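Membrane-associated protein VP24 (Marburg virus - Musoke, Kenya, 1980, PDB 4OR8) may act as a minor matrix protein of the virion, with a role in nucleocapsid assembly and in budding of virus particles. Local coordinates at residues H134-W139 with I148-N153. Numbering follows the deposited sequence.
Sequences HMLSEW and IHISPN
In the helical part of the pyramidal VP24 fold, the connection between helix 127-142 and helix 152-158 ends in an extended stretch that runs back past the first helix, and Ile148 and Ile150 of this return pack on Met135, Leu136 and Trp139 of the helix just left. Between the two segments the contact is made by apolar side chains alone. Ile148 lies against the indole: its CG2 methyl sits over one face of the six-membered ring, 3.6 Å from the centroid and 18° off the ring normal, a CH-pi contact, while CB rests 3.6 Å from Trp139 CD2 at the fusion of the two rings. With CG1 of Ile148 anti to the backbone N (chi1 176°), CG2 is the branch set between N and the carbonyl carbon, and it touches both the indole and Leu136, whose CD2 is 3.6 Å from it. The indole has further partners: NE1 bonds to Thr145 OG1 in the connecting loop, and Arg109 makes a cation-pi contact with the ring. Backbone hydrogen bonding to Ala41 ties Ile148 to a more distant part of the chain. Three residues on from Ile148, Ser151 occupies the N-cap of helix 152-158, its OG accepting a weak bond from Asn153 N. Ile150 reaches the turn before Trp139 with both branches: CD1 meets Leu136 CD2 at 4.1 Å, the two side chains crossing nearly at right angles, and CG2 lies 4.3 Å from the terminal methyl CE of Met135.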
loop_
_atom_site.group_PDB
_atom_site.type_symbol
_atom_site.label_atom_id
_atom_site.label_comp_id
_atom_site.label_asym_id
_atom_site.label_seq_id
_atom_site.Cartn_x
_atom_site.Cartn_y
_atom_site.Cartn_z
ATOM N N HIS B 134 28.750 -4.337 -5.964
ATOM C CA HIS B 134 28.652 -3.642 -7.238
ATOM C C HIS B 134 28.235 -4.594 -8.355
ATOM O O HIS B 134 27.371 -4.269 -9.170
ATOM C CB HIS B 134 29.977 -2.971 -7.588
ATOM C CG HIS B 134 29.932 -2.175 -8.851
ATOM N ND1 HIS B 134 30.573 -2.572 -10.005
ATOM C CD2 HIS B 134 29.318 -1.004 -9.146
ATOM C CE1 HIS B 134 30.360 -1.679 -10.955
ATOM N NE2 HIS B 134 29.601 -0.718 -10.460
ATOM N N MET B 135 28.852 -5.770 -8.387
ATOM C CA MET B 135 28.496 -6.793 -9.360
ATOM C C MET B 135 27.047 -7.232 -9.179
ATOM O O MET B 135 26.313 -7.371 -10.156
ATOM C CB MET B 135 29.430 -8.001 -9.244
ATOM C CG MET B 135 30.799 -7.798 -9.872
ATOM S SD MET B 135 31.865 -9.248 -9.724
ATOM C CE MET B 135 32.454 -9.085 -8.042
ATOM N N LEU B 136 26.644 -7.449 -7.927
ATOM C CA LEU B 136 25.271 -7.840 -7.616
ATOM C C LEU B 136 24.292 -6.780 -8.089
ATOM O O LEU B 136 23.269 -7.087 -8.698
ATOM C CB LEU B 136 25.096 -8.063 -6.113
ATOM C CG LEU B 136 25.804 -9.278 -5.515
ATOM C CD1 LEU B 136 25.590 -9.342 -4.008
ATOM C CD2 LEU B 136 25.327 -10.556 -6.181
ATOM N N SER B 137 24.623 -5.528 -7.807
ATOM C CA SER B 137 23.769 -4.410 -8.177
ATOM C C SER B 137 23.547 -4.347 -9.685
ATOM O O SER B 137 22.420 -4.158 -10.140
ATOM C CB SER B 137 24.361 -3.095 -7.672
ATOM O OG SER B 137 23.493 -2.017 -7.961
ATOM N N GLU B 138 24.623 -4.507 -10.452
ATOM C CA GLU B 138 24.527 -4.491 -11.908
ATOM C C GLU B 138 23.685 -5.656 -12.404
ATOM O O GLU B 138 22.908 -5.513 -13.346
ATOM C CB GLU B 138 25.914 -4.535 -12.553
ATOM C CG GLU B 138 26.669 -3.217 -12.497
ATOM C CD GLU B 138 28.004 -3.269 -13.225
ATOM O OE1 GLU B 138 28.462 -4.380 -13.571
ATOM O OE2 GLU B 138 28.598 -2.192 -13.450
ATOM N N TRP B 139 23.844 -6.804 -11.756
ATOM C CA TRP B 139 23.090 -8.001 -12.103
ATOM C C TRP B 139 21.591 -7.804 -11.889
ATOM O O TRP B 139 20.774 -8.267 -12.686
ATOM C CB TRP B 139 23.597 -9.197 -11.294
ATOM C CG TRP B 139 22.650 -10.350 -11.259
ATOM C CD1 TRP B 139 22.209 -11.079 -12.322
ATOM C CD2 TRP B 139 22.034 -10.920 -10.098
ATOM N NE1 TRP B 139 21.349 -12.064 -11.896
ATOM C CE2 TRP B 139 21.226 -11.987 -10.534
ATOM C CE3 TRP B 139 22.085 -10.627 -8.732
ATOM C CZ2 TRP B 139 20.475 -12.763 -9.656
ATOM C CZ3 TRP B 139 21.341 -11.403 -7.858
ATOM C CH2 TRP B 139 20.546 -12.456 -8.325
ATOM N N ILE B 148 23.508 -15.151 -10.292
ATOM C CA ILE B 148 24.769 -14.552 -10.699
ATOM C C ILE B 148 25.889 -15.418 -10.130
ATOM O O ILE B 148 25.850 -15.813 -8.964
ATOM C CB ILE B 148 24.895 -13.094 -10.200
ATOM C CG1 ILE B 148 26.267 -12.512 -10.548
ATOM C CG2 ILE B 148 24.653 -13.012 -8.707
ATOM C CD1 ILE B 148 26.480 -12.291 -12.021
ATOM N N HIS B 149 26.876 -15.744 -10.954
ATOM C CA HIS B 149 27.959 -16.606 -10.497
ATOM C C HIS B 149 29.240 -15.824 -10.239
ATOM O O HIS B 149 29.851 -15.282 -11.159
ATOM C CB HIS B 149 28.201 -17.748 -11.486
ATOM C CG HIS B 149 27.024 -18.658 -11.653
ATOM N ND1 HIS B 149 26.525 -19.426 -10.623
ATOM C CD2 HIS B 149 26.245 -18.919 -12.729
ATOM C CE1 HIS B 149 25.491 -20.124 -11.057
ATOM N NE2 HIS B 149 25.300 -19.835 -12.333
ATOM N N ILE B 150 29.628 -15.758 -8.970
ATOM C CA ILE B 150 30.854 -15.081 -8.565
ATOM C C ILE B 150 31.833 -16.110 -8.016
ATOM O O ILE B 150 31.434 -17.030 -7.299
ATOM C CB ILE B 150 30.574 -14.012 -7.489
ATOM C CG1 ILE B 150 29.486 -13.050 -7.966
ATOM C CG2 ILE B 150 31.841 -13.246 -7.144
ATOM C CD1 ILE B 150 29.140 -11.983 -6.960
ATOM N N SER B 151 33.109 -15.957 -8.359
ATOM C CA SER B 151 34.143 -16.899 -7.941
ATOM C C SER B 151 34.202 -17.074 -6.425
ATOM O O SER B 151 34.202 -16.093 -5.679
ATOM C CB SER B 151 35.511 -16.460 -8.463
ATOM O OG SER B 151 36.528 -17.320 -7.981
ATOM N N PRO B 152 34.264 -18.333 -5.969
ATOM C CA PRO B 152 34.319 -18.656 -4.538
ATOM C C PRO B 152 35.565 -18.084 -3.874
ATOM O O PRO B 152 35.613 -17.976 -2.649
ATOM C CB PRO B 152 34.364 -20.188 -4.527
ATOM C CG PRO B 152 34.895 -20.565 -5.867
ATOM C CD PRO B 152 34.345 -19.540 -6.809
ATOM N N ASN B 153 36.561 -17.724 -4.679
ATOM C CA ASN B 153 37.781 -17.116 -4.168
ATOM C C ASN B 153 37.516 -15.738 -3.571
ATOM O O ASN B 153 38.046 -15.400 -2.510
ATOM C CB ASN B 153 38.836 -17.024 -5.272
ATOM C CG ASN B 153 39.414 -18.378 -5.643
ATOM O OD1 ASN B 153 38.872 -19.420 -5.276
ATOM N ND2 ASN B 153 40.522 -18.367 -6.375
#